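PDB 1WY0: geranylgeranyl pyrophosphate synthetase from Pyrococcus horikoshii, which probably condenses allylic prenyl diphosphates with isopentenyl diphosphate, building the C20 isoprenoid precursor geranylgeranyl diphosphate. Local coordinates for residues A[145-159]-A[171-183]. Sequence-based numbering, arbitrary orientation.
Sequences ASNELCEGQARDLEF and MEMISGKTGALFE. With HG (mercury (II) ion), chain B.
Lys177 runs out extended to Gln153 and Asp156, with CG anti to the backbone N (chi1 -162°). Its NZ donates to Gln153 OE1 at 3.1 Å and makes a salt bridge to Asp156 OD2 at 2.8 Å, meeting that oxygen from above the carboxylate plane. A methionine in its place would probably leave the Asp156 carboxylate without its countercharge and Gln153 OE1 without this donor. Beside the Lys177-Asp156 salt bridge, Met173 bends at chi2 and chi3 into a hole formed by Gly152, Arg155, Asp156 and Phe159, its CG 3.9 Å from Phe159 CE2. The two segments lie on roughly antiparallel helices of the all-alpha polyprenyl synthetase fold; the axes of the segments cross at -147° and come within 6.8 Å. Gly152 and Gly176 permit that approach: a CB modelled on either would clash with the opposite backbone, and Leu149 CA makes a CA-H...O contact with Gly176 O at 3.3 Å. Arg155 and Glu172 stack flat, planes 5° apart, so their long salt bridge (NH1 to OE2, 3.6 Å) rests on charge alone; a water links Arg155 NE to Glu172 O. Toward the other end, Glu148 lays its carboxylate against Ala180 CB, OE1 at 3.4 Å, while pairing with Arg208 of helix 197-224.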
ATOM      1  N   ALA A 145      -1.158   8.608 -10.365  1.00 32.58           N
ATOM      2  CA  ALA A 145      -1.446   9.568  -9.307  1.00 30.94           C
ATOM      3  C   ALA A 145      -0.988   8.950  -7.991  1.00 30.67           C
ATOM      4  O   ALA A 145      -0.500   9.640  -7.100  1.00 29.54           O
ATOM      5  CB  ALA A 145      -2.940   9.884  -9.257  1.00 30.92           C
ATOM      6  N   SER A 146      -1.152   7.639  -7.878  1.00 29.88           N
ATOM      7  CA  SER A 146      -0.716   6.919  -6.689  1.00 31.08           C
ATOM      8  C   SER A 146       0.793   7.135  -6.506  1.00 28.93           C
ATOM      9  O   SER A 146       1.245   7.515  -5.431  1.00 29.42           O
ATOM     10  CB  SER A 146      -1.003   5.429  -6.842  1.00 31.96           C
ATOM     11  OG  SER A 146      -0.449   4.700  -5.762  1.00 38.09           O
ATOM     12  N   ASN A 147       1.563   6.902  -7.565  1.00 28.76           N
ATOM     13  CA  ASN A 147       3.008   7.081  -7.502  1.00 31.02           C
ATOM     14  C   ASN A 147       3.380   8.530  -7.123  1.00 32.17           C
ATOM     15  O   ASN A 147       4.246   8.750  -6.278  1.00 30.99           O
ATOM     16  CB  ASN A 147       3.665   6.711  -8.845  1.00 32.32           C
ATOM     17  CG  ASN A 147       3.528   5.230  -9.194  1.00 34.25           C
ATOM     18  OD1 ASN A 147       3.645   4.349  -8.332  1.00 34.99           O
ATOM     19  ND2 ASN A 147       3.302   4.952 -10.474  1.00 34.42           N
ATOM     20  N   GLU A 148       2.723   9.510  -7.737  1.00 33.03           N
ATOM     21  CA  GLU A 148       2.996  10.919  -7.428  1.00 35.05           C
ATOM     22  C   GLU A 148       2.738  11.232  -5.962  1.00 34.65           C
ATOM     23  O   GLU A 148       3.461  12.013  -5.340  1.00 34.53           O
ATOM     24  CB  GLU A 148       2.108  11.842  -8.251  1.00 35.77           C
ATOM     25  CG  GLU A 148       2.531  12.085  -9.668  1.00 40.90           C
ATOM     26  CD  GLU A 148       1.565  13.049 -10.330  1.00 44.43           C
ATOM     27  OE1 GLU A 148       1.547  14.226  -9.896  1.00 43.54           O
ATOM     28  OE2 GLU A 148       0.825  12.637 -11.253  1.00 44.45           O
ATOM     29  N   LEU A 149       1.669  10.641  -5.442  1.00 34.41           N
ATOM     30  CA  LEU A 149       1.260  10.808  -4.061  1.00 33.15           C
ATOM     31  C   LEU A 149       2.380  10.338  -3.121  1.00 33.01           C
ATOM     32  O   LEU A 149       2.727  11.053  -2.183  1.00 33.08           O
ATOM     33  CB  LEU A 149      -0.032  10.017  -3.840  1.00 33.51           C
ATOM     34  CG  LEU A 149      -0.698   9.928  -2.473  1.00 37.04           C
ATOM     35  CD1 LEU A 149      -0.986  11.317  -1.912  1.00 36.58           C
ATOM     36  CD2 LEU A 149      -1.996   9.140  -2.628  1.00 37.11           C
ATOM     37  N   CYS A 150       2.950   9.157  -3.372  1.00 32.12           N
ATOM     38  CA  CYS A 150       4.050   8.652  -2.543  1.00 31.99           C
ATOM     39  C   CYS A 150       5.277   9.564  -2.710  1.00 31.66           C
ATOM     40  O   CYS A 150       6.004   9.834  -1.759  1.00 31.10           O
ATOM     41  CB  CYS A 150       4.455   7.223  -2.951  1.00 33.10           C
ATOM     42  SG  CYS A 150       3.246   5.895  -2.692  1.00 36.67           S
ATOM     43  N   GLU A 151       5.507  10.022  -3.932  1.00 31.50           N
ATOM     44  CA  GLU A 151       6.643  10.898  -4.213  1.00 31.96           C
ATOM     45  C   GLU A 151       6.494  12.242  -3.525  1.00 30.85           C
ATOM     46  O   GLU A 151       7.454  12.766  -2.982  1.00 31.72           O
ATOM     47  CB  GLU A 151       6.803  11.088  -5.722  1.00 32.30           C
ATOM     48  CG  GLU A 151       7.483   9.911  -6.405  1.00 34.57           C
ATOM     49  CD  GLU A 151       7.333   9.953  -7.902  1.00 39.24           C
ATOM     50  OE1 GLU A 151       6.781  10.957  -8.409  1.00 43.23           O
ATOM     51  OE2 GLU A 151       7.765   8.985  -8.577  1.00 41.22           O
ATOM     52  N   GLY A 152       5.282  12.787  -3.531  1.00 30.94           N
ATOM     53  CA  GLY A 152       5.042  14.061  -2.881  1.00 30.18           C
ATOM     54  C   GLY A 152       5.186  13.947  -1.378  1.00 32.24           C
ATOM     55  O   GLY A 152       5.688  14.860  -0.720  1.00 33.64           O
ATOM     56  N   GLN A 153       4.737  12.832  -0.817  1.00 30.63           N
ATOM     57  CA  GLN A 153       4.852  12.637   0.613  1.00 30.42           C
ATOM     58  C   GLN A 153       6.328  12.405   0.984  1.00 29.94           C
ATOM     59  O   GLN A 153       6.777  12.832   2.041  1.00 27.34           O
ATOM     60  CB  GLN A 153       3.974  11.460   1.055  1.00 32.37           C
ATOM     61  CG  GLN A 153       4.088  11.106   2.532  1.00 36.32           C
ATOM     62  CD  GLN A 153       3.732  12.256   3.464  1.00 39.27           C
ATOM     63  OE1 GLN A 153       3.446  13.367   3.012  1.00 42.91           O
ATOM     64  NE2 GLN A 153       3.752  11.997   4.769  1.00 39.65           N
ATOM     65  N   ALA A 154       7.078  11.740   0.110  1.00 29.90           N
ATOM     66  CA  ALA A 154       8.499  11.489   0.358  1.00 30.32           C
ATOM     67  C   ALA A 154       9.248  12.824   0.434  1.00 31.03           C
ATOM     68  O   ALA A 154      10.029  13.066   1.352  1.00 33.71           O
ATOM     69  CB  ALA A 154       9.087  10.637  -0.750  1.00 28.29           C
ATOM     70  N   ARG A 155       9.017  13.690  -0.542  1.00 30.92           N
ATOM     71  CA  ARG A 155       9.671  14.992  -0.539  1.00 32.25           C
ATOM     72  C   ARG A 155       9.267  15.756   0.709  1.00 30.80           C
ATOM     73  O   ARG A 155      10.050  16.523   1.257  1.00 30.81           O
ATOM     74  CB  ARG A 155       9.270  15.804  -1.769  1.00 32.87           C
ATOM     75  CG  ARG A 155       9.609  15.158  -3.083  1.00 34.76           C
ATOM     76  CD  ARG A 155       9.526  16.190  -4.182  1.00 36.94           C
ATOM     77  NE  ARG A 155       8.762  15.707  -5.315  1.00 41.90           N
ATOM     78  CZ  ARG A 155       9.284  15.164  -6.409  1.00 41.24           C
ATOM     79  NH1 ARG A 155      10.596  15.028  -6.536  1.00 40.57           N
ATOM     80  NH2 ARG A 155       8.481  14.760  -7.380  1.00 42.22           N
ATOM     81  N   ASP A 156       8.038  15.539   1.163  1.00 31.58           N
ATOM     82  CA  ASP A 156       7.564  16.228   2.354  1.00 33.59           C
ATOM     83  C   ASP A 156       8.330  15.737   3.576  1.00 34.97           C
ATOM     84  O   ASP A 156       8.599  16.511   4.498  1.00 33.92           O
ATOM     85  CB  ASP A 156       6.055  16.029   2.540  1.00 31.40           C
ATOM     86  CG  ASP A 156       5.439  17.089   3.443  1.00 36.25           C
ATOM     87  OD1 ASP A 156       5.920  18.251   3.421  1.00 39.06           O
ATOM     88  OD2 ASP A 156       4.468  16.785   4.164  1.00 35.30           O
ATOM     89  N   LEU A 157       8.700  14.456   3.582  1.00 35.15           N
ATOM     90  CA  LEU A 157       9.466  13.917   4.701  1.00 36.75           C
ATOM     91  C   LEU A 157      10.881  14.501   4.697  1.00 35.87           C
ATOM     92  O   LEU A 157      11.402  14.864   5.740  1.00 35.41           O
ATOM     93  CB  LEU A 157       9.562  12.392   4.627  1.00 36.03           C
ATOM     94  CG  LEU A 157       8.323  11.579   4.982  1.00 37.36           C
ATOM     95  CD1 LEU A 157       8.633  10.095   4.840  1.00 35.95           C
ATOM     96  CD2 LEU A 157       7.895  11.907   6.396  1.00 39.14           C
ATOM     97  N   GLU A 158      11.496  14.591   3.523  1.00 38.01           N
ATOM     98  CA  GLU A 158      12.853  15.136   3.425  1.00 41.78           C
ATOM     99  C   GLU A 158      12.943  16.551   3.993  1.00 42.79           C
ATOM    100  O   GLU A 158      13.959  16.926   4.565  1.00 43.64           O
ATOM    101  CB  GLU A 158      13.338  15.128   1.968  1.00 42.43           C
ATOM    102  CG  GLU A 158      13.640  13.726   1.418  1.00 46.00           C
ATOM    103  CD  GLU A 158      14.993  13.175   1.858  1.00 47.37           C
ATOM    104  OE1 GLU A 158      15.996  13.422   1.152  1.00 48.97           O
ATOM    105  OE2 GLU A 158      15.058  12.497   2.911  1.00 46.68           O
ATOM    106  N   PHE A 159      11.879  17.335   3.839  1.00 43.71           N
ATOM    107  CA  PHE A 159      11.847  18.702   4.356  1.00 45.93           C
ATOM    108  C   PHE A 159      12.247  18.751   5.831  1.00 48.19           C
ATOM    109  O   PHE A 159      12.857  19.696   6.313  1.00 49.10           O
ATOM    110  CB  PHE A 159      10.425  19.247   4.205  1.00 44.04           C
ATOM    111  CG  PHE A 159      10.145  19.640   2.783  1.00 41.72           C
ATOM    112  CD1 PHE A 159      11.195  19.819   1.886  1.00 42.51           C
ATOM    113  CD2 PHE A 159       8.840  19.876   2.388  1.00 41.58           C
ATOM    114  CE1 PHE A 159      10.924  20.237   0.588  1.00 41.87           C
ATOM    115  CE2 PHE A 159       8.578  20.293   1.089  1.00 42.27           C
ATOM    116  CZ  PHE A 159       9.615  20.475   0.183  1.00 41.87           C
ATOM    117  N   MET A 171       5.967  23.789  -3.905  1.00 38.09           N
ATOM    118  CA  MET A 171       5.012  23.522  -4.975  1.00 36.77           C
ATOM    119  C   MET A 171       5.208  22.179  -5.675  1.00 36.17           C
ATOM    120  O   MET A 171       4.249  21.586  -6.153  1.00 37.10           O
ATOM    121  CB  MET A 171       5.053  24.644  -6.022  1.00 38.07           C
ATOM    122  CG  MET A 171       4.417  25.953  -5.585  1.00 38.86           C
ATOM    123  SD  MET A 171       2.822  25.776  -4.765  1.00 42.25           S
ATOM    124  CE  MET A 171       1.770  25.356  -6.175  1.00 39.53           C
ATOM    125  N   GLU A 172       6.436  21.694  -5.752  1.00 34.90           N
ATOM    126  CA  GLU A 172       6.654  20.418  -6.415  1.00 36.43           C
ATOM    127  C   GLU A 172       6.125  19.296  -5.513  1.00 35.20           C
ATOM    128  O   GLU A 172       5.631  18.276  -5.986  1.00 33.85           O
ATOM    129  CB  GLU A 172       8.144  20.223  -6.705  1.00 38.14           C
ATOM    130  CG  GLU A 172       8.471  18.893  -7.346  1.00 43.75           C
ATOM    131  CD  GLU A 172       9.958  18.677  -7.530  1.00 45.78           C
ATOM    132  OE1 GLU A 172      10.723  19.110  -6.647  1.00 48.72           O
ATOM    133  OE2 GLU A 172      10.362  18.059  -8.545  1.00 49.06           O
ATOM    134  N   MET A 173       6.207  19.526  -4.208  1.00 35.31           N
ATOM    135  CA  MET A 173       5.760  18.573  -3.207  1.00 34.78           C
ATOM    136  C   MET A 173       4.234  18.540  -3.125  1.00 35.66           C
ATOM    137  O   MET A 173       3.614  17.474  -3.252  1.00 35.43           O
ATOM    138  CB  MET A 173       6.366  18.960  -1.854  1.00 33.23           C
ATOM    139  CG  MET A 173       5.918  18.119  -0.650  1.00 33.34           C
ATOM    140  SD  MET A 173       4.257  18.496  -0.025  1.00 34.38           S
ATOM    141  CE  MET A 173       4.548  19.972   0.971  1.00 33.98           C
ATOM    142  N   ILE A 174       3.626  19.708  -2.934  1.00 34.74           N
ATOM    143  CA  ILE A 174       2.176  19.723  -2.788  1.00 35.66           C
ATOM    144  C   ILE A 174       1.475  19.234  -4.058  1.00 36.28           C
ATOM    145  O   ILE A 174       0.393  18.664  -4.031  1.00 37.72           O
ATOM    146  CB  ILE A 174       1.741  21.156  -2.477  1.00 35.82           C
ATOM    147  CG1 ILE A 174       0.322  21.164  -1.905  1.00 36.41           C
ATOM    148  CG2 ILE A 174       1.731  21.990  -3.771  1.00 35.59           C
ATOM    149  CD1 ILE A 174       0.246  20.505  -0.527  1.00 34.63           C
ATOM    150  N   SER A 175       2.119  19.516  -5.206  1.00 37.53           N
ATOM    151  CA  SER A 175       1.531  19.108  -6.476  1.00 38.70           C
ATOM    152  C   SER A 175       1.236  17.608  -6.505  1.00 38.39           C
ATOM    153  O   SER A 175       0.268  17.141  -7.090  1.00 38.95           O
ATOM    154  CB  SER A 175       2.513  19.469  -7.593  1.00 39.16           C
ATOM    155  OG  SER A 175       2.011  18.984  -8.839  1.00 43.94           O
ATOM    156  N   GLY A 176       2.136  16.835  -5.874  1.00 36.78           N
ATOM    157  CA  GLY A 176       1.950  15.393  -5.929  1.00 36.70           C
ATOM    158  C   GLY A 176       1.178  14.880  -4.711  1.00 37.00           C
ATOM    159  O   GLY A 176       0.441  13.906  -4.771  1.00 37.51           O
ATOM    160  N   LYS A 177       1.403  15.551  -3.561  1.00 37.95           N
ATOM    161  CA  LYS A 177       0.691  15.136  -2.357  1.00 40.70           C
ATOM    162  C   LYS A 177      -0.824  15.185  -2.563  1.00 42.96           C
ATOM    163  O   LYS A 177      -1.531  14.196  -2.446  1.00 46.75           O
ATOM    164  CB  LYS A 177       1.095  16.045  -1.189  1.00 39.44           C
ATOM    165  CG  LYS A 177       0.742  15.426   0.170  1.00 40.32           C
ATOM    166  CD  LYS A 177       1.545  16.030   1.326  1.00 39.83           C
ATOM    167  CE  LYS A 177       0.826  15.898   2.674  1.00 41.25           C
ATOM    168  NZ  LYS A 177       1.812  15.844   3.754  1.00 40.13           N
ATOM    169  N   THR A 178      -1.326  16.404  -2.860  1.00 42.64           N
ATOM    170  CA  THR A 178      -2.774  16.588  -2.947  1.00 41.79           C
ATOM    171  C   THR A 178      -3.262  16.800  -4.385  1.00 41.05           C
ATOM    172  O   THR A 178      -4.326  16.344  -4.787  1.00 40.66           O
ATOM    173  CB  THR A 178      -3.147  17.798  -2.088  1.00 42.95           C
ATOM    174  OG1 THR A 178      -2.350  18.914  -2.484  1.00 47.21           O
ATOM    175  CG2 THR A 178      -2.883  17.500  -0.608  1.00 42.15           C
ATOM    176  N   GLY A 179      -2.462  17.560  -5.159  1.00 38.87           N
ATOM    177  CA  GLY A 179      -2.882  17.918  -6.514  1.00 38.19           C
ATOM    178  C   GLY A 179      -3.152  16.690  -7.390  1.00 38.41           C
ATOM    179  O   GLY A 179      -4.132  16.620  -8.121  1.00 39.77           O
ATOM    180  N   ALA A 180      -2.214  15.726  -7.339  1.00 37.54           N
ATOM    181  CA  ALA A 180      -2.301  14.578  -8.240  1.00 36.89           C
ATOM    182  C   ALA A 180      -3.647  13.850  -8.144  1.00 36.35           C
ATOM    183  O   ALA A 180      -4.304  13.563  -9.137  1.00 36.99           O
ATOM    184  CB  ALA A 180      -1.161  13.615  -7.902  1.00 35.24           C
ATOM    185  N   LEU A 181      -4.028  13.508  -6.898  1.00 35.27           N
ATOM    186  CA  LEU A 181      -5.256  12.740  -6.710  1.00 35.49           C
ATOM    187  C   LEU A 181      -6.501  13.537  -7.111  1.00 35.94           C
ATOM    188  O   LEU A 181      -7.504  12.988  -7.551  1.00 34.60           O
ATOM    189  CB  LEU A 181      -5.348  12.331  -5.240  1.00 35.03           C
ATOM    190  CG  LEU A 181      -6.323  11.171  -5.015  1.00 35.75           C
ATOM    191  CD1 LEU A 181      -5.943   9.930  -5.824  1.00 37.67           C
ATOM    192  CD2 LEU A 181      -6.387  10.728  -3.554  1.00 35.07           C
ATOM    193  N   PHE A 182      -6.418  14.846  -6.926  1.00 35.45           N
ATOM    194  CA  PHE A 182      -7.550  15.680  -7.271  1.00 38.89           C
ATOM    195  C   PHE A 182      -7.667  15.699  -8.783  1.00 38.55           C
ATOM    196  O   PHE A 182      -8.750  15.530  -9.332  1.00 38.79           O
ATOM    197  CB  PHE A 182      -7.375  17.098  -6.736  1.00 41.36           C
ATOM    198  CG  PHE A 182      -8.531  17.566  -5.901  1.00 45.83           C
ATOM    199  CD1 PHE A 182      -8.566  17.314  -4.537  1.00 46.94           C
ATOM    200  CD2 PHE A 182      -9.604  18.226  -6.486  1.00 48.29           C
ATOM    201  CE1 PHE A 182      -9.650  17.709  -3.765  1.00 48.47           C
ATOM    202  CE2 PHE A 182     -10.702  18.628  -5.720  1.00 49.38           C
ATOM    203  CZ  PHE A 182     -10.722  18.367  -4.360  1.00 49.60           C
ATOM    204  N   GLU A 183      -6.540  15.884  -9.455  1.00 39.02           N
ATOM    205  CA  GLU A 183      -6.529  15.901 -10.914  1.00 40.39           C
ATOM    206  C   GLU A 183      -7.077  14.577 -11.442  1.00 39.83           C
ATOM    207  O   GLU A 183      -7.881  14.551 -12.377  1.00 41.68           O
ATOM    208  CB  GLU A 183      -5.106  16.100 -11.428  1.00 41.70           C
ATOM    209  CG  GLU A 183      -4.943  15.777 -12.900  1.00 44.49           C
ATOM    210  CD  GLU A 183      -3.528  15.967 -13.376  1.00 43.85           C
ATOM    211  OE1 GLU A 183      -2.906  14.969 -13.763  1.00 49.01           O
ATOM    212  OE2 GLU A 183      -3.023  17.107 -13.355  1.00 46.85           O
TER
HETATM  213 HG    HG B1001       1.966   6.907  -0.528  1.00 52.77          HG
HETATM  214  O   HOH W   1       5.704  15.507  -5.695  1.00 30.72           O